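Local coordinates for uncharacterized protein (PDB 3L7Y) that is of unknown specific function but probably acts as a magnesium-dependent phosphatase of the haloacid dehalogenase-like hydrolase family, at residues Thr42-Thr47 / Glu87-Cys92; Thr47-Asn50 / Ser54-His57; Arg62-Leu67 / Glu94-Val99; Pro81-Arg86 / Phe164-Glu169. All blocks are in the same frame, centred on the assembly; numbering follows the deposited sequence.

Contact 1. Residues Thr42-Thr47 / Glu87-Cys92. With MG (magnesium ion), chain B.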
loop_
_atom_site.group_PDB
_atom_site.type_symbol
_atom_site.label_atom_id
_atom_site.label_comp_id
_atom_site.label_asym_id
_atom_site.label_seq_id
_atom_site.Cartn_x
_atom_site.Cartn_y
_atom_site.Cartn_z
ATOM N N THR A 42 -9.851 -2.113 0.007
ATOM C CA THR A 42 -9.091 -3.347 0.045
ATOM C C THR A 42 -7.618 -3.196 -0.280
ATOM O O THR A 42 -7.222 -2.488 -1.218
ATOM C CB THR A 42 -9.665 -4.390 -0.908
ATOM O OG1 THR A 42 -8.992 -5.635 -0.703
ATOM C CG2 THR A 42 -9.467 -3.948 -2.349
ATOM N N ASP A 43 -6.804 -3.898 0.493
ATOM C CA ASP A 43 -5.423 -4.111 0.112
ATOM C C ASP A 43 -5.393 -4.921 -1.195
ATOM O O ASP A 43 -6.390 -5.565 -1.545
ATOM C CB ASP A 43 -4.711 -4.860 1.221
ATOM C CG ASP A 43 -3.282 -5.139 0.891
ATOM O OD1 ASP A 43 -2.665 -4.301 0.195
ATOM O OD2 ASP A 43 -2.790 -6.201 1.308
ATOM N N MET A 44 -4.264 -4.891 -1.912
ATOM C CA MET A 44 -4.141 -5.604 -3.189
ATOM C C MET A 44 -3.375 -6.929 -3.104
ATOM O O MET A 44 -3.978 -8.008 -3.056
ATOM C CB MET A 44 -3.517 -4.690 -4.252
ATOM C CG MET A 44 -4.467 -3.622 -4.743
ATOM S SD MET A 44 -5.836 -4.354 -5.652
ATOM C CE MET A 44 -4.996 -4.827 -7.167
ATOM N N ASP A 45 -2.046 -6.838 -3.088
ATOM C CA ASP A 45 -1.185 -8.009 -2.958
ATOM C C ASP A 45 -1.507 -8.795 -1.687
ATOM O O ASP A 45 -1.448 -8.239 -0.604
ATOM C CB ASP A 45 0.286 -7.579 -2.915
ATOM C CG ASP A 45 0.716 -6.827 -4.177
ATOM O OD1 ASP A 45 0.423 -7.300 -5.296
ATOM O OD2 ASP A 45 1.335 -5.754 -4.048
ATOM N N GLY A 46 -1.839 -10.078 -1.826
ATOM C CA GLY A 46 -2.091 -10.945 -0.680
ATOM C C GLY A 46 -3.514 -10.872 -0.152
ATOM O O GLY A 46 -3.869 -11.580 0.785
ATOM N N THR A 47 -4.322 -10.011 -0.766
ATOM C CA THR A 47 -5.670 -9.726 -0.306
ATOM C C THR A 47 -6.653 -9.779 -1.483
ATOM O O THR A 47 -7.226 -10.835 -1.750
ATOM C CB THR A 47 -5.744 -8.359 0.412
ATOM O OG1 THR A 47 -4.805 -8.336 1.498
ATOM C CG2 THR A 47 -7.154 -8.118 0.970
ATOM N N GLU A 87 -3.392 -0.367 -13.499
ATOM C CA GLU A 87 -3.248 -1.386 -14.542
ATOM C C GLU A 87 -4.111 -2.610 -14.231
ATOM O O GLU A 87 -4.481 -3.366 -15.132
ATOM C CB GLU A 87 -1.790 -1.831 -14.677
ATOM C CG GLU A 87 -0.865 -0.845 -15.372
ATOM C CD GLU A 87 0.545 -1.397 -15.511
ATOM O OE1 GLU A 87 1.198 -1.116 -16.525
ATOM O OE2 GLU A 87 0.994 -2.129 -14.608
ATOM N N HIS A 88 -4.420 -2.813 -12.952
ATOM C CA HIS A 88 -5.228 -3.962 -12.540
ATOM C C HIS A 88 -6.704 -3.762 -12.906
ATOM O O HIS A 88 -7.485 -4.710 -12.937
ATOM C CB HIS A 88 -5.104 -4.203 -11.025
ATOM C CG HIS A 88 -3.760 -4.698 -10.587
ATOM N ND1 HIS A 88 -3.350 -6.002 -10.767
ATOM C CD2 HIS A 88 -2.746 -4.073 -9.944
ATOM C CE1 HIS A 88 -2.138 -6.155 -10.271
ATOM N NE2 HIS A 88 -1.746 -4.997 -9.766
ATOM N N PHE A 89 -7.081 -2.518 -13.172
ATOM C CA PHE A 89 -8.462 -2.164 -13.474
ATOM C C PHE A 89 -8.541 -1.400 -14.808
ATOM O O PHE A 89 -9.031 -0.267 -14.871
ATOM C CB PHE A 89 -9.029 -1.340 -12.316
ATOM C CG PHE A 89 -8.907 -2.028 -10.976
ATOM C CD1 PHE A 89 -7.857 -1.741 -10.118
ATOM C CD2 PHE A 89 -9.835 -2.972 -10.584
ATOM C CE1 PHE A 89 -7.749 -2.378 -8.884
ATOM C CE2 PHE A 89 -9.723 -3.615 -9.364
ATOM C CZ PHE A 89 -8.677 -3.318 -8.511
ATOM N N PRO A 90 -8.073 -2.038 -15.886
ATOM C CA PRO A 90 -7.897 -1.339 -17.167
ATOM C C PRO A 90 -9.183 -0.679 -17.631
ATOM O O PRO A 90 -9.128 0.413 -18.207
ATOM C CB PRO A 90 -7.519 -2.461 -18.145
ATOM C CG PRO A 90 -7.156 -3.639 -17.307
ATOM C CD PRO A 90 -7.878 -3.492 -16.004
ATOM N N ASP A 91 -10.319 -1.331 -17.383
ATOM C CA ASP A 91 -11.580 -0.883 -17.957
ATOM C C ASP A 91 -12.468 -0.116 -16.987
ATOM O O ASP A 91 -13.552 0.321 -17.365
ATOM C CB ASP A 91 -12.372 -2.071 -18.524
ATOM C CG ASP A 91 -11.615 -2.832 -19.605
ATOM O OD1 ASP A 91 -10.814 -2.213 -20.343
ATOM O OD2 ASP A 91 -11.834 -4.058 -19.712
ATOM N N CYS A 92 -12.041 0.048 -15.739
ATOM C CA CYS A 92 -12.899 0.745 -14.795
ATOM C C CYS A 92 -12.142 1.572 -13.758
ATOM O O CYS A 92 -12.759 2.123 -12.852
ATOM C CB CYS A 92 -13.850 -0.245 -14.096
ATOM S SG CYS A 92 -12.983 -1.328 -12.967
HETATM MG MG MG B . -0.557 -7.191 1.285
HETATM O O HOH W 1 0.402 -5.472 -0.368
HETATM O O HOH W 2 1.801 -6.921 2.043
HETATM O O HOH W 3 -0.492 -5.313 2.875
HETATM O O HOH W 4 0.811 -9.250 1.449
#

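Contact 2. Residues Thr47-Asn50 / Ser54-His57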
loop_
_atom_site.group_PDB
_atom_site.type_symbol
_atom_site.label_atom_id
_atom_site.label_comp_id
_atom_site.label_asym_id
_atom_site.label_seq_id
_atom_site.Cartn_x
_atom_site.Cartn_y
_atom_site.Cartn_z
ATOM N N THR A 47 -4.322 -10.011 -0.766
ATOM C CA THR A 47 -5.670 -9.726 -0.306
ATOM C C THR A 47 -6.653 -9.779 -1.483
ATOM O O THR A 47 -7.226 -10.835 -1.750
ATOM C CB THR A 47 -5.744 -8.359 0.412
ATOM O OG1 THR A 47 -4.805 -8.336 1.498
ATOM C CG2 THR A 47 -7.154 -8.118 0.970
ATOM N N PHE A 48 -6.845 -8.661 -2.184
ATOM C CA PHE A 48 -7.691 -8.649 -3.385
ATOM C C PHE A 48 -7.077 -9.574 -4.429
ATOM O O PHE A 48 -7.783 -10.341 -5.083
ATOM C CB PHE A 48 -7.829 -7.224 -3.940
ATOM C CG PHE A 48 -8.806 -7.087 -5.101
ATOM C CD1 PHE A 48 -10.170 -6.945 -4.873
ATOM C CD2 PHE A 48 -8.346 -7.036 -6.413
ATOM C CE1 PHE A 48 -11.073 -6.792 -5.943
ATOM C CE2 PHE A 48 -9.229 -6.873 -7.490
ATOM C CZ PHE A 48 -10.607 -6.761 -7.251
ATOM N N LEU A 49 -5.755 -9.504 -4.575
ATOM C CA LEU A 49 -5.052 -10.321 -5.563
ATOM C C LEU A 49 -4.749 -11.709 -5.023
ATOM O O LEU A 49 -4.404 -11.874 -3.845
ATOM C CB LEU A 49 -3.758 -9.636 -6.004
ATOM C CG LEU A 49 -3.948 -8.269 -6.666
ATOM C CD1 LEU A 49 -2.599 -7.639 -7.012
ATOM C CD2 LEU A 49 -4.851 -8.407 -7.914
ATOM N N ASN A 50 -4.877 -12.705 -5.892
ATOM C CA ASN A 50 -4.581 -14.080 -5.526
ATOM C C ASN A 50 -3.076 -14.289 -5.598
ATOM O O ASN A 50 -2.351 -13.356 -5.895
ATOM C CB ASN A 50 -5.348 -15.073 -6.422
ATOM C CG ASN A 50 -4.919 -15.011 -7.890
ATOM O OD1 ASN A 50 -3.789 -14.653 -8.204
ATOM N ND2 ASN A 50 -5.820 -15.393 -8.788
ATOM N N SER A 54 -3.540 -12.089 -9.787
ATOM C CA SER A 54 -4.709 -11.737 -10.581
ATOM C C SER A 54 -5.959 -11.805 -9.703
ATOM O O SER A 54 -5.860 -11.934 -8.482
ATOM C CB SER A 54 -4.829 -12.658 -11.803
ATOM O OG SER A 54 -5.864 -12.243 -12.686
ATOM N N TYR A 55 -7.132 -11.708 -10.317
ATOM C CA TYR A 55 -8.382 -11.790 -9.569
ATOM C C TYR A 55 -9.539 -12.093 -10.512
ATOM O O TYR A 55 -9.378 -12.060 -11.730
ATOM C CB TYR A 55 -8.640 -10.486 -8.806
ATOM C CG TYR A 55 -8.904 -9.300 -9.704
ATOM C CD1 TYR A 55 -7.858 -8.558 -10.240
ATOM C CD2 TYR A 55 -10.202 -8.929 -10.023
ATOM C CE1 TYR A 55 -8.105 -7.467 -11.075
ATOM C CE2 TYR A 55 -10.456 -7.851 -10.848
ATOM C CZ TYR A 55 -9.406 -7.125 -11.365
ATOM O OH TYR A 55 -9.682 -6.062 -12.183
ATOM N N ASP A 56 -10.706 -12.377 -9.951
ATOM C CA ASP A 56 -11.863 -12.759 -10.755
ATOM C C ASP A 56 -12.483 -11.539 -11.421
ATOM O O ASP A 56 -13.430 -10.942 -10.904
ATOM C CB ASP A 56 -12.893 -13.484 -9.883
ATOM C CG ASP A 56 -13.932 -14.228 -10.705
ATOM O OD1 ASP A 56 -14.321 -13.721 -11.774
ATOM O OD2 ASP A 56 -14.368 -15.315 -10.277
ATOM N N HIS A 57 -11.934 -11.170 -12.575
ATOM C CA HIS A 57 -12.326 -9.947 -13.252
ATOM C C HIS A 57 -13.832 -9.857 -13.471
ATOM O O HIS A 57 -14.451 -8.849 -13.133
ATOM C CB HIS A 57 -11.589 -9.824 -14.584
ATOM C CG HIS A 57 -10.147 -9.441 -14.440
ATOM N ND1 HIS A 57 -9.162 -10.352 -14.121
ATOM C CD2 HIS A 57 -9.526 -8.246 -14.569
ATOM C CE1 HIS A 57 -7.998 -9.735 -14.060
ATOM N NE2 HIS A 57 -8.189 -8.455 -14.326
#

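Contact 3. Residues Arg62-Leu67 / Glu94-Val99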
loop_
_atom_site.group_PDB
_atom_site.type_symbol
_atom_site.label_atom_id
_atom_site.label_comp_id
_atom_site.label_asym_id
_atom_site.label_seq_id
_atom_site.Cartn_x
_atom_site.Cartn_y
_atom_site.Cartn_z
ATOM N N ARG A 62 -19.087 -7.276 -12.082
ATOM C CA ARG A 62 -20.504 -7.408 -11.772
ATOM C C ARG A 62 -20.780 -6.881 -10.363
ATOM O O ARG A 62 -21.803 -6.244 -10.105
ATOM C CB ARG A 62 -20.948 -8.870 -11.907
ATOM C CG ARG A 62 -22.451 -9.059 -12.042
ATOM C CD ARG A 62 -23.125 -9.276 -10.695
ATOM N NE ARG A 62 -22.607 -10.466 -10.019
ATOM C CZ ARG A 62 -22.236 -10.955 -8.837
ATOM N NH1 ARG A 62 -21.633 -11.995 -8.275
ATOM N NH2 ARG A 62 -21.928 -10.162 -7.817
ATOM N N ILE A 63 -19.858 -7.153 -9.447
ATOM C CA ILE A 63 -19.957 -6.600 -8.105
ATOM C C ILE A 63 -19.870 -5.079 -8.162
ATOM O O ILE A 63 -20.623 -4.381 -7.493
ATOM C CB ILE A 63 -18.880 -7.176 -7.188
ATOM C CG1 ILE A 63 -19.199 -8.635 -6.869
ATOM C CG2 ILE A 63 -18.786 -6.382 -5.896
ATOM C CD1 ILE A 63 -18.214 -9.267 -5.898
ATOM N N LEU A 64 -18.988 -4.573 -9.014
ATOM C CA LEU A 64 -18.734 -3.142 -9.085
ATOM C C LEU A 64 -20.000 -2.417 -9.538
ATOM O O LEU A 64 -20.334 -1.348 -9.026
ATOM C CB LEU A 64 -17.588 -2.865 -10.070
ATOM C CG LEU A 64 -16.572 -1.766 -9.768
ATOM C CD1 LEU A 64 -16.138 -1.079 -11.081
ATOM C CD2 LEU A 64 -17.096 -0.751 -8.742
ATOM N N LYS A 65 -20.690 -2.996 -10.520
ATOM C CA LYS A 65 -21.941 -2.431 -11.003
ATOM C C LYS A 65 -22.938 -2.350 -9.859
ATOM O O LYS A 65 -23.681 -1.377 -9.734
ATOM C CB LYS A 65 -22.512 -3.280 -12.140
ATOM C CG LYS A 65 -24.035 -3.259 -12.235
ATOM N N GLN A 66 -22.944 -3.357 -9.029
ATOM C CA GLN A 66 -23.833 -3.335 -7.902
ATOM C C GLN A 66 -23.491 -2.287 -6.888
ATOM O O GLN A 66 -24.346 -1.580 -6.454
ATOM C CB GLN A 66 -23.871 -4.685 -7.293
ATOM C CG GLN A 66 -24.423 -5.617 -8.252
ATOM C CD GLN A 66 -25.221 -6.573 -7.580
ATOM O OE1 GLN A 66 -24.887 -7.750 -7.560
ATOM N NE2 GLN A 66 -26.275 -6.098 -6.943
ATOM N N LEU A 67 -22.215 -2.163 -6.583
ATOM C CA LEU A 67 -21.791 -1.180 -5.597
ATOM C C LEU A 67 -22.186 0.208 -6.084
ATOM O O LEU A 67 -22.711 1.021 -5.330
ATOM C CB LEU A 67 -20.277 -1.246 -5.369
ATOM C CG LEU A 67 -19.722 -2.561 -4.828
ATOM C CD1 LEU A 67 -18.210 -2.465 -4.725
ATOM C CD2 LEU A 67 -20.341 -2.943 -3.456
ATOM N N GLU A 94 -11.099 4.424 -13.723
ATOM C CA GLU A 94 -11.552 5.808 -13.648
ATOM C C GLU A 94 -12.798 5.930 -12.779
ATOM O O GLU A 94 -13.238 7.036 -12.459
ATOM C CB GLU A 94 -11.789 6.401 -15.050
ATOM C CG GLU A 94 -13.166 6.113 -15.636
ATOM C CD GLU A 94 -13.281 4.718 -16.229
ATOM O OE1 GLU A 94 -12.235 4.045 -16.381
ATOM O OE2 GLU A 94 -14.420 4.303 -16.551
ATOM N N GLN A 95 -13.356 4.790 -12.378
ATOM C CA GLN A 95 -14.545 4.773 -11.526
ATOM C C GLN A 95 -14.202 4.472 -10.068
ATOM O O GLN A 95 -15.087 4.383 -9.216
ATOM C CB GLN A 95 -15.538 3.735 -12.043
ATOM C CG GLN A 95 -15.706 3.765 -13.560
ATOM C CD GLN A 95 -16.456 2.554 -14.087
ATOM O OE1 GLN A 95 -16.259 2.134 -15.230
ATOM N NE2 GLN A 95 -17.314 1.986 -13.256
ATOM N N LEU A 96 -12.919 4.303 -9.776
ATOM C CA LEU A 96 -12.538 3.882 -8.432
ATOM C C LEU A 96 -11.704 4.947 -7.735
ATOM O O LEU A 96 -11.280 5.909 -8.353
ATOM C CB LEU A 96 -11.773 2.553 -8.471
ATOM C CG LEU A 96 -12.263 1.434 -9.389
ATOM C CD1 LEU A 96 -11.212 0.350 -9.444
ATOM C CD2 LEU A 96 -13.622 0.861 -8.930
ATOM N N THR A 97 -11.491 4.775 -6.437
ATOM C CA THR A 97 -10.553 5.614 -5.712
ATOM C C THR A 97 -9.345 4.767 -5.355
ATOM O O THR A 97 -9.484 3.604 -4.969
ATOM C CB THR A 97 -11.166 6.181 -4.431
ATOM O OG1 THR A 97 -12.263 7.034 -4.765
ATOM C CG2 THR A 97 -10.108 6.977 -3.631
ATOM N N PHE A 98 -8.163 5.355 -5.484
ATOM C CA PHE A 98 -6.917 4.648 -5.246
ATOM C C PHE A 98 -6.125 5.325 -4.141
ATOM O O PHE A 98 -5.924 6.539 -4.169
ATOM C CB PHE A 98 -6.062 4.671 -6.516
ATOM C CG PHE A 98 -6.562 3.777 -7.619
ATOM C CD1 PHE A 98 -6.132 2.473 -7.712
ATOM C CD2 PHE A 98 -7.429 4.255 -8.576
ATOM C CE1 PHE A 98 -6.563 1.651 -8.734
ATOM C CE2 PHE A 98 -7.867 3.439 -9.598
ATOM C CZ PHE A 98 -7.431 2.132 -9.677
ATOM N N VAL A 99 -5.682 4.542 -3.169
ATOM C CA VAL A 99 -4.715 5.020 -2.184
ATOM C C VAL A 99 -3.421 4.265 -2.460
ATOM O O VAL A 99 -3.354 3.042 -2.244
ATOM C CB VAL A 99 -5.193 4.744 -0.731
ATOM C CG1 VAL A 99 -4.116 5.160 0.293
ATOM C CG2 VAL A 99 -6.500 5.475 -0.459
#

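Contact 4. Residues Pro81-Arg86 / Phe164-Glu169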
loop_
_atom_site.group_PDB
_atom_site.type_symbol
_atom_site.label_atom_id
_atom_site.label_comp_id
_atom_site.label_asym_id
_atom_site.label_seq_id
_atom_site.Cartn_x
_atom_site.Cartn_y
_atom_site.Cartn_z
ATOM N N PRO A 81 2.627 2.003 -6.199
ATOM C CA PRO A 81 2.331 3.314 -6.772
ATOM C C PRO A 81 1.020 3.272 -7.526
ATOM O O PRO A 81 0.615 2.217 -8.027
ATOM C CB PRO A 81 3.505 3.549 -7.743
ATOM C CG PRO A 81 4.606 2.642 -7.235
ATOM C CD PRO A 81 3.842 1.413 -6.784
ATOM N N TYR A 82 0.362 4.417 -7.604
ATOM C CA TYR A 82 -0.903 4.525 -8.307
ATOM C C TYR A 82 -0.808 3.994 -9.736
ATOM O O TYR A 82 -1.685 3.260 -10.190
ATOM C CB TYR A 82 -1.374 5.978 -8.304
ATOM C CG TYR A 82 -2.365 6.308 -9.392
ATOM C CD1 TYR A 82 -2.011 7.134 -10.451
ATOM C CD2 TYR A 82 -3.660 5.787 -9.362
ATOM C CE1 TYR A 82 -2.927 7.440 -11.456
ATOM C CE2 TYR A 82 -4.581 6.082 -10.348
ATOM C CZ TYR A 82 -4.213 6.909 -11.396
ATOM O OH TYR A 82 -5.130 7.202 -12.375
ATOM N N ARG A 83 0.260 4.342 -10.446
ATOM C CA ARG A 83 0.425 3.957 -11.821
ATOM C C ARG A 83 0.390 2.456 -11.961
ATOM O O ARG A 83 -0.065 1.963 -12.938
ATOM C CB ARG A 83 1.720 4.501 -12.445
ATOM C CG ARG A 83 1.666 5.953 -12.814
ATOM C CD ARG A 83 3.052 6.483 -13.367
ATOM N NE ARG A 83 3.085 7.905 -13.180
ATOM C CZ ARG A 83 2.250 8.696 -13.805
ATOM N NH1 ARG A 83 1.391 8.174 -14.632
ATOM N NH2 ARG A 83 2.260 9.993 -13.620
ATOM N N GLN A 84 0.863 1.742 -10.966
ATOM C CA GLN A 84 0.877 0.289 -11.027
ATOM C C GLN A 84 -0.498 -0.262 -10.630
ATOM O O GLN A 84 -0.921 -1.301 -11.134
ATOM C CB GLN A 84 1.998 -0.291 -10.154
ATOM C CG GLN A 84 2.096 -1.817 -10.177
ATOM C CD GLN A 84 1.208 -2.500 -9.130
ATOM O OE1 GLN A 84 0.223 -1.928 -8.652
ATOM N NE2 GLN A 84 1.562 -3.729 -8.770
ATOM N N LEU A 85 -1.204 0.440 -9.745
ATOM C CA LEU A 85 -2.515 -0.041 -9.301
ATOM C C LEU A 85 -3.594 0.066 -10.370
ATOM O O LEU A 85 -4.518 -0.750 -10.412
ATOM C CB LEU A 85 -2.976 0.692 -8.046
ATOM C CG LEU A 85 -2.135 0.425 -6.804
ATOM C CD1 LEU A 85 -2.405 1.482 -5.760
ATOM C CD2 LEU A 85 -2.412 -0.969 -6.276
ATOM N N ARG A 86 -3.498 1.074 -11.233
ATOM C CA ARG A 86 -4.579 1.296 -12.182
ATOM C C ARG A 86 -4.569 0.197 -13.237
ATOM O O ARG A 86 -5.612 -0.134 -13.800
ATOM C CB ARG A 86 -4.464 2.665 -12.851
ATOM C CG ARG A 86 -3.252 2.777 -13.740
ATOM C CD ARG A 86 -3.552 3.563 -14.993
ATOM N NE ARG A 86 -3.601 5.001 -14.772
ATOM C CZ ARG A 86 -2.537 5.801 -14.809
ATOM N NH1 ARG A 86 -1.329 5.300 -15.036
ATOM N NH2 ARG A 86 -2.682 7.104 -14.612
ATOM N N PHE A 164 7.111 -3.620 -8.931
ATOM C CA PHE A 164 6.485 -2.675 -8.067
ATOM C C PHE A 164 6.697 -1.273 -8.590
ATOM O O PHE A 164 6.543 -0.358 -7.855
ATOM C CB PHE A 164 7.095 -2.776 -6.667
ATOM C CG PHE A 164 7.424 -4.184 -6.246
ATOM C CD1 PHE A 164 6.932 -5.241 -6.937
ATOM C CD2 PHE A 164 8.236 -4.427 -5.180
ATOM C CE1 PHE A 164 7.220 -6.511 -6.564
ATOM C CE2 PHE A 164 8.553 -5.695 -4.829
ATOM C CZ PHE A 164 8.044 -6.732 -5.517
ATOM N N PHE A 165 7.080 -1.120 -9.854
ATOM C CA PHE A 165 7.409 0.175 -10.437
ATOM C C PHE A 165 7.095 0.231 -11.926
ATOM O O PHE A 165 7.352 -0.725 -12.658
ATOM C CB PHE A 165 8.890 0.487 -10.229
ATOM C CG PHE A 165 9.293 0.554 -8.789
ATOM C CD1 PHE A 165 8.963 1.656 -8.018
ATOM C CD2 PHE A 165 9.995 -0.489 -8.204
ATOM C CE1 PHE A 165 9.328 1.721 -6.689
ATOM C CE2 PHE A 165 10.363 -0.432 -6.880
ATOM C CZ PHE A 165 10.031 0.675 -6.119
ATOM N N PRO A 166 6.573 1.376 -12.387
ATOM C CA PRO A 166 6.223 1.499 -13.801
ATOM C C PRO A 166 7.498 1.332 -14.569
ATOM O O PRO A 166 7.636 0.487 -15.455
ATOM C CB PRO A 166 5.781 2.966 -13.929
ATOM C CG PRO A 166 5.642 3.485 -12.526
ATOM C CD PRO A 166 6.586 2.680 -11.705
ATOM N N VAL A 167 8.447 2.170 -14.182
ATOM C CA VAL A 167 9.727 2.259 -14.834
ATOM C C VAL A 167 10.776 2.229 -13.739
ATOM O O VAL A 167 10.566 2.774 -12.657
ATOM C CB VAL A 167 9.821 3.579 -15.612
ATOM C CG1 VAL A 167 11.084 3.620 -16.434
ATOM C CG2 VAL A 167 8.580 3.756 -16.481
ATOM N N LEU A 168 11.901 1.585 -14.017
ATOM C CA LEU A 168 12.945 1.429 -13.022
ATOM C C LEU A 168 14.295 1.858 -13.598
ATOM O O LEU A 168 14.797 1.252 -14.544
ATOM C CB LEU A 168 12.984 -0.021 -12.558
ATOM C CG LEU A 168 13.846 -0.380 -11.355
ATOM C CD1 LEU A 168 13.380 -1.703 -10.762
ATOM C CD2 LEU A 168 15.301 -0.452 -11.769
ATOM N N GLU A 169 14.869 2.912 -13.026
ATOM C CA GLU A 169 16.133 3.466 -13.507
ATOM C C GLU A 169 17.263 3.196 -12.525
ATOM O O GLU A 169 17.080 3.331 -11.313
ATOM C CB GLU A 169 15.987 4.976 -13.723
ATOM C CG GLU A 169 17.213 5.647 -14.322
ATOM C CD GLU A 169 16.941 7.080 -14.739
ATOM O OE1 GLU A 169 17.814 7.942 -14.486
ATOM O OE2 GLU A 169 15.852 7.341 -15.308
#

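Contact 1. Residues Thr42-Thr47 / Glu87-Cys92
Met44 joins residues 42-47 to residues 87-92, reaching His88 and Phe89. From CB, which points toward the 87-92 segment, CG departs anti to the carbonyl carbon (chi1 -73°) and rests on Leu85 CD2. Bends at chi2 and chi3 then fold the chain. SD lies at the edge of the Phe89 ring, 4.2 Å from Phe89 CZ, a Met-aromatic contact. The terminal methyl finishes over one face of the imidazole in a CH-pi contact: Met44 CE is 3.6 Å from His88 CG and 23° off the ring normal, displaced toward the rim. Phe89 CE1 stands 4.1 Å from Met44 CE.

Met44 lies inside the Asp-Met-Asp-Gly-Thr signature of the family, and its neighbours hold the magnesium ion. The ion is bound by Asp43 OD2 at 2.4 Å and by the backbone oxygen Asp45 O at 2.3 Å, with Asp252 and four waters completing the site. Thr47 OG1 donates to Asp43 OD2 from the anti side, 30° out of the carboxylate plane, which helps fix the rotation of this ligand. The methionine thus backs the metal loop at the start of helix 44-48, while Met44 and Phe89 both pack on Val76 of strand 73-77.

Contact 2. Residues Thr47-Asn50 / Ser54-His57
Leu49 and Ser54 bring the two backbones within 5.2 Å, CA to CA, where the chain leaves helix 44-48 and turns back before helix 57-69. Helix 44-48, with its wide turn, and the returning chain after it are consistent with the squiggle and flap of haloacid dehalogenase-like folds, although no regular strand forms here. Two nearly straight hydrogen bonds close the turn: Asn50 N donates to Ser54 O at 2.9 Å (173° at the hydrogen), and Ser54 N donates to Asn50 OD1 at 3.0 Å. The first runs almost along the carbonyl direction, whereas the second reaches OD1 from above the amide plane, 54° out of it. Asn50 CG sits between the backbone N and carbonyl carbon, a setting that turns the amide back toward Ser54.

Beyond the turn, Phe48 and Tyr55 meet obliquely, with ring planes at 50°. Phe48 CE2 hangs over the centre of one tyrosine face, while His57 CE1 lies over the opposite face, nearer its rim, so the phenol ring is held from both sides. Its hydroxyl is hydrogen-bonded to His88 O, and Phe48 in turn meets Phe60 edge-to-face. Leu49 adds one branch: its CD2 lies 3.8 Å from Tyr55 CD1.

Contact 3. Residues Arg62-Leu67 / Glu94-Val99
The Gln95 side chain, whose amide orientation is uncertain, reaches Leu64 at the margin of this contact, whereas the touch between Leu64 and Leu96 involves no ring. The nearby aromatic rings belong to the surroundings: Leu96 packs on Phe89, and Phe98, one residue beyond Thr97, meets Tyr82 edge-to-face. In fold terms, this is helix 57-69 of the Rossmann-like core packing at the entry to strand 97-100, a parallel neighbour of strand 73-77.

The fit is small, burying 105 Å² over both sides, and apolar at its centre. Leu64 CB points from the helix toward the 94-99 segment with a chi1 of -142°, well short of full anti, and its branches cross the Leu96 side chain obliquely. Leu96 reaches the helix through CD2. Neighbouring residues extend the seam: Leu64 also touches Cys92, while Leu67 and Leu96 both pack on Phe74. Thr97 and Val99 instead touch helix 229-239. The contact joins helix 57-69 to the residues leading into strand 97-100, away from the metal site.

Leu96 CD2 is seated in the fork of the helical leucine, 3.8 Å from Leu64 CD1, 3.8 Å from Leu64 CD2 and 4.0 Å from Leu64 CG.

Contact 4. Residues Pro81-Arg86 / Phe164-Glu169
Arg83 and Pro166 cross at about a right angle, and the proline ring meets the aliphatic stem of the arginine instead of its charged end. Arg83 CG leaves the helix anti to the carbonyl carbon, and the chain then runs extended to NE, which lays the methylenes across the end of the ring at Pro166 CG. Pro166 CG is accordingly 4.1 Å from Arg83 CB and also 4.1 Å from Arg83 CD. The polar end continues past this point, where Arg83 NE donates to Glu144 O.

Pro81 provides the second point of approach. CB of Pro81 is directed toward residues 164-169, and Pro81 CD and Pro81 CG lie 3.4 Å and 3.6 Å from Phe164 O. This is carbon against oxygen, and the carbonyl oxygen is buried here with no polar partner in the model. Phe164 itself has CB directed away, and its side chain comes about 6 Å from that of the magnesium-site residue Asp45, nearest atoms. Pro81 O accepts from both Gln84 N and Leu85 N, which closes the first turn of helix 82-86.

The 219 Å² buried here links the helix start of one domain to a loop of the other, consistent with the core and cap domains of this family. Helix 82-86 follows strand 73-77 of the eight-stranded sheet, whereas residues 164-169 lead into strand 168-171 at the edge of the six-stranded one. Pro81 and Phe165 both touch Ser142 on strand 138-143 of that second sheet.

How the contacts relate
From the N terminus, contact 2 closes first, around only three intervening residues between helix 44-48 and helix 57-69. Contact 1 starts from the same stretch, sharing Thr47, but spans 39 residues to reach the loop after helix 82-86. Contact 3 opens within that span and closes beyond it, so the two cross; Phe89 CG lies 3.6 Å from Leu96 CD1 where they meet. Contact 4 opens before contacts 1 and 3 have closed and crosses both, carrying the chain to the second sheet. Helix 82-86 links contacts 3 and 4, with Leu85 O 3.6 Å from Phe98 CE1, and meets contact 1 through Leu85. Contacts 1 to 3 tie the core together; contact 4 joins it to the probable cap.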